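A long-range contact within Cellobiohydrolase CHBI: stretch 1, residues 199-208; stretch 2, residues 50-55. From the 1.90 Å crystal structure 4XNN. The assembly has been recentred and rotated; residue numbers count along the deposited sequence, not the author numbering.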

ATOM      1  N   PRO A 199      -4.490   6.571 -21.397  1.00 30.29           N
ATOM      2  CA  PRO A 199      -4.958   7.339 -20.252  1.00 29.38           C
ATOM      3  C   PRO A 199      -6.141   6.713 -19.524  1.00 28.64           C
ATOM      4  O   PRO A 199      -6.946   6.002 -20.157  1.00 32.19           O
ATOM      5  CB  PRO A 199      -5.371   8.692 -20.855  1.00 30.73           C
ATOM      6  CG  PRO A 199      -5.046   8.643 -22.271  1.00 31.98           C
ATOM      7  CD  PRO A 199      -4.641   7.284 -22.671  1.00 30.38           C
ATOM      8  N   ILE A 200      -6.292   7.005 -18.228  1.00 28.94           N
ATOM      9  CA  ILE A 200      -7.452   6.514 -17.500  1.00 30.29           C
ATOM     10  C   ILE A 200      -8.547   7.572 -17.655  1.00 31.92           C
ATOM     11  O   ILE A 200      -8.312   8.705 -17.247  1.00 34.68           O
ATOM     12  CB  ILE A 200      -7.170   6.349 -15.995  1.00 34.47           C
ATOM     13  CG1 ILE A 200      -6.081   5.343 -15.730  1.00 38.65           C
ATOM     14  CG2 ILE A 200      -8.424   5.905 -15.258  1.00 34.36           C
ATOM     15  CD1 ILE A 200      -6.490   3.988 -16.184  1.00 45.21           C
ATOM     16  N   PRO A 201      -9.737   7.228 -18.232  1.00 29.52           N
ATOM     17  CA  PRO A 201     -10.756   8.291 -18.287  1.00 31.23           C
ATOM     18  C   PRO A 201     -11.057   8.870 -16.888  1.00 33.86           C
ATOM     19  O   PRO A 201     -11.268   8.122 -15.899  1.00 29.00           O
ATOM     20  CB  PRO A 201     -11.993   7.589 -18.885  1.00 35.00           C
ATOM     21  CG  PRO A 201     -11.475   6.319 -19.540  1.00 34.15           C
ATOM     22  CD  PRO A 201     -10.226   5.945 -18.786  1.00 31.88           C
ATOM     23  N   GLY A 202     -11.017  10.182 -16.783  1.00 35.16           N
ATOM     24  CA  GLY A 202     -11.324  10.863 -15.521  1.00 39.43           C
ATOM     25  C   GLY A 202     -10.145  10.887 -14.553  1.00 40.65           C
ATOM     26  O   GLY A 202     -10.286  11.170 -13.369  1.00 44.27           O
ATOM     27  N   ASP A 203      -8.967  10.534 -15.039  1.00 41.52           N
ATOM     28  CA  ASP A 203      -7.777  10.680 -14.232  1.00 40.24           C
ATOM     29  C   ASP A 203      -6.724  11.418 -15.074  1.00 41.51           C
ATOM     30  O   ASP A 203      -6.035  10.843 -15.935  1.00 38.19           O
ATOM     31  CB  ASP A 203      -7.271   9.346 -13.744  1.00 39.87           C
ATOM     32  CG  ASP A 203      -6.223   9.491 -12.608  1.00 47.15           C
ATOM     33  OD1 ASP A 203      -5.443  10.488 -12.564  1.00 49.58           O
ATOM     34  OD2 ASP A 203      -6.183   8.576 -11.776  1.00 42.53           O
ATOM     35  N   ALA A 204      -6.597  12.708 -14.829  1.00 38.60           N
ATOM     36  CA  ALA A 204      -5.708  13.533 -15.696  1.00 37.31           C
ATOM     37  C   ALA A 204      -4.236  13.199 -15.566  1.00 32.97           C
ATOM     38  O   ALA A 204      -3.432  13.686 -16.352  1.00 36.58           O
ATOM     39  CB  ALA A 204      -5.926  15.011 -15.426  1.00 39.38           C
ATOM     40  N   ASN A 205      -3.893  12.450 -14.516  1.00 31.68           N
ATOM     41  CA  ASN A 205      -2.524  12.159 -14.137  1.00 32.79           C
ATOM     42  C   ASN A 205      -2.067  10.700 -14.411  1.00 37.25           C
ATOM     43  O   ASN A 205      -0.837  10.441 -14.474  1.00 36.17           O
ATOM     44  CB  ASN A 205      -2.368  12.468 -12.630  1.00 36.97           C
ATOM     45  CG  ASN A 205      -2.601  13.919 -12.335  1.00 39.07           C
ATOM     46  OD1 ASN A 205      -3.445  14.298 -11.502  1.00 41.36           O
ATOM     47  ND2 ASN A 205      -1.919  14.754 -13.095  1.00 36.59           N
ATOM     48  N   SER A 206      -2.997   9.753 -14.592  1.00 36.97           N
ATOM     49  CA  SER A 206      -2.578   8.354 -14.832  1.00 35.77           C
ATOM     50  C   SER A 206      -3.063   7.731 -16.097  1.00 31.72           C
ATOM     51  O   SER A 206      -4.098   8.097 -16.666  1.00 31.33           O
ATOM     52  CB  SER A 206      -3.084   7.394 -13.734  1.00 38.51           C
ATOM     53  OG  SER A 206      -3.365   8.119 -12.609  1.00 47.31           O
ATOM     54  N   GLY A 207      -2.320   6.679 -16.446  1.00 28.93           N
ATOM     55  CA  GLY A 207      -2.662   5.694 -17.455  1.00 27.65           C
ATOM     56  C   GLY A 207      -2.151   4.285 -17.157  1.00 27.50           C
ATOM     57  O   GLY A 207      -1.694   3.985 -16.046  1.00 26.54           O
ATOM     58  N   LYS A 208      -2.211   3.433 -18.158  1.00 26.92           N
ATOM     59  CA  LYS A 208      -2.016   2.004 -17.995  1.00 27.87           C
ATOM     60  C   LYS A 208      -1.242   1.602 -19.213  1.00 25.40           C
ATOM     61  O   LYS A 208      -1.604   1.972 -20.324  1.00 25.86           O
ATOM     62  CB  LYS A 208      -3.310   1.237 -18.047  1.00 30.13           C
ATOM     63  CG  LYS A 208      -4.116   1.245 -16.787  1.00 37.31           C
ATOM     64  CD  LYS A 208      -5.418   0.488 -16.978  1.00 40.93           C
ATOM     65  CE  LYS A 208      -6.189   0.348 -15.653  1.00 51.86           C
ATOM     66  NZ  LYS A 208      -5.349   0.007 -14.432  1.00 58.98           N
TER
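Stretch 2, residues 50-55: CYTGNL

Two side-chain hydrogen bonds, both directed at backbone carbonyls of stretch 1, fix stretch 2 in place. The shorter runs from Asn54 ND2 to Asp203 O, at 2.8 Å and with an N-H...O angle of 157°, and takes up the carbonyl of Asp203, the last residue of the type II turn that begins at Ile200. The second joins Tyr51 OH to Asn205 O at 3.1 Å, the tyrosine acting as donor; the carbonyl oxygen lies at the edge of the ring, near its plane. A water adds a third link, donating to Gly53 O (2.6 Å) and accepting from Asn205 ND2 (2.9 Å).

The backbone of stretch 2 is a tight hairpin-like bend. Tyr51 and Thr52 are extended, Gly53 takes a positive phi (66°), and the chain returns through Asn54 to Leu55, closed by paired hydrogen bonds from Thr52 N to Leu55 O (3.0 Å) and from Leu55 N to Thr52 O (3.1 Å). This bend rests against the corner that stretch 1 turns at Ala204 and Asn205, and the closest CA pair across the contact is Asn205 CA to Asn54 CA, 4.8 Å. No backbone-to-backbone hydrogen bond joins the two stretches. Although Asn54 N lies 3.3 Å from Ala204 O, the angle is poor, and Gly53 O faces Asn205 O at 3.2 Å as a pair of acceptors. The Asn205 CA-H group also points at Gly53 O, with a CA to O distance of 3.4 Å.

Stretch 1 holds its own shape beneath this contact. Ile200 N donates to Ser206 O (2.9 Å), Asp203 N closes the turn on Ile200 O (2.9 Å), and Asp203 OD1 accepts from Asn205 N (3.2 Å), bracing the corner from within.

Packing spreads outward from Asn54, which has the largest area covered by the other stretch. Its CA-to-CB bond points toward stretch 1, and with chi1 in the p well the side chain lies across the two arms of the loop: Asn54 CG is 3.5 Å from Pro199 CB, while Asn54 CB approaches Ser206 O to 3.3 Å. Beyond it, Leu55 CD2 meets Pro199 CG at 3.6 Å in an apolar contact; the leucine CA-to-CB bond points sideways, but the end of the side chain comes nearer. At the bend, Gly53 C lies 3.0 Å from Ala204 O. The CA-to-CB bond of Thr52 points away and the residue makes no contact with stretch 1; Pro201 and Gly202, at the tip of the turn, make none with stretch 2. The whole contact buries 319 Å², summed over both sides.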

ATOM      1  N   CYS A  50       8.878  14.018 -21.209  1.00 33.80           N
ATOM      2  CA  CYS A  50       8.581  12.780 -21.925  1.00 35.83           C
ATOM      3  C   CYS A  50       7.197  12.270 -21.575  1.00 33.36           C
ATOM      4  O   CYS A  50       6.626  11.477 -22.321  1.00 38.31           O
ATOM      5  CB  CYS A  50       9.592  11.702 -21.612  1.00 37.62           C
ATOM      6  SG  CYS A  50      11.310  12.029 -22.148  1.00 41.49           S
ATOM      7  N   TYR A  51       6.674  12.717 -20.453  1.00 31.90           N
ATOM      8  CA  TYR A  51       5.340  12.358 -20.004  1.00 30.10           C
ATOM      9  C   TYR A  51       4.732  13.651 -19.491  1.00 31.61           C
ATOM     10  O   TYR A  51       5.415  14.424 -18.781  1.00 30.98           O
ATOM     11  CB  TYR A  51       5.448  11.278 -18.905  1.00 29.20           C
ATOM     12  CG  TYR A  51       4.148  10.746 -18.372  1.00 28.48           C
ATOM     13  CD1 TYR A  51       3.493  11.384 -17.360  1.00 26.55           C
ATOM     14  CD2 TYR A  51       3.539   9.630 -18.949  1.00 28.86           C
ATOM     15  CE1 TYR A  51       2.308  10.887 -16.865  1.00 29.90           C
ATOM     16  CE2 TYR A  51       2.340   9.143 -18.471  1.00 27.39           C
ATOM     17  CZ  TYR A  51       1.730   9.778 -17.466  1.00 27.65           C
ATOM     18  OH  TYR A  51       0.586   9.281 -16.976  1.00 27.96           O
ATOM     19  N   THR A  52       3.482  13.899 -19.879  1.00 29.65           N
ATOM     20  CA  THR A  52       2.747  15.054 -19.471  1.00 33.71           C
ATOM     21  C   THR A  52       1.295  14.690 -19.269  1.00 31.86           C
ATOM     22  O   THR A  52       0.664  14.123 -20.158  1.00 34.31           O
ATOM     23  CB  THR A  52       2.790  16.147 -20.577  1.00 38.64           C
ATOM     24  OG1 THR A  52       4.148  16.554 -20.825  1.00 37.60           O
ATOM     25  CG2 THR A  52       1.983  17.334 -20.141  1.00 43.51           C
ATOM     26  N   GLY A  53       0.737  15.069 -18.129  1.00 31.63           N
ATOM     27  CA  GLY A  53      -0.645  14.770 -17.808  1.00 33.02           C
ATOM     28  C   GLY A  53      -0.740  13.258 -17.658  1.00 33.61           C
ATOM     29  O   GLY A  53      -0.294  12.717 -16.672  1.00 32.76           O
ATOM     30  N   ASN A  54      -1.297  12.592 -18.662  1.00 33.11           N
ATOM     31  CA  ASN A  54      -1.459  11.107 -18.648  1.00 32.14           C
ATOM     32  C   ASN A  54      -1.022  10.448 -19.965  1.00 29.07           C
ATOM     33  O   ASN A  54      -1.471   9.315 -20.305  1.00 28.01           O
ATOM     34  CB  ASN A  54      -2.885  10.704 -18.237  1.00 32.12           C
ATOM     35  CG  ASN A  54      -3.941  11.358 -19.078  1.00 37.97           C
ATOM     36  OD1 ASN A  54      -3.681  11.837 -20.192  1.00 34.86           O
ATOM     37  ND2 ASN A  54      -5.163  11.360 -18.571  1.00 42.53           N
ATOM     38  N   LEU A  55      -0.113  11.116 -20.674  1.00 26.65           N
ATOM     39  CA  LEU A  55       0.408  10.630 -21.931  1.00 28.60           C
ATOM     40  C   LEU A  55       1.884  10.722 -22.055  1.00 26.18           C
ATOM     41  O   LEU A  55       2.451  11.693 -21.606  1.00 27.17           O
ATOM     42  CB  LEU A  55      -0.136  11.514 -23.052  1.00 31.54           C
ATOM     43  CG  LEU A  55      -1.637  11.511 -23.213  1.00 33.39           C
ATOM     44  CD1 LEU A  55      -2.049  12.514 -24.291  1.00 39.52           C
ATOM     45  CD2 LEU A  55      -2.072  10.121 -23.624  1.00 36.49           C
TER
HETATM   46  O   HOH W   1       0.489  14.022 -14.605  1.00 46.99           O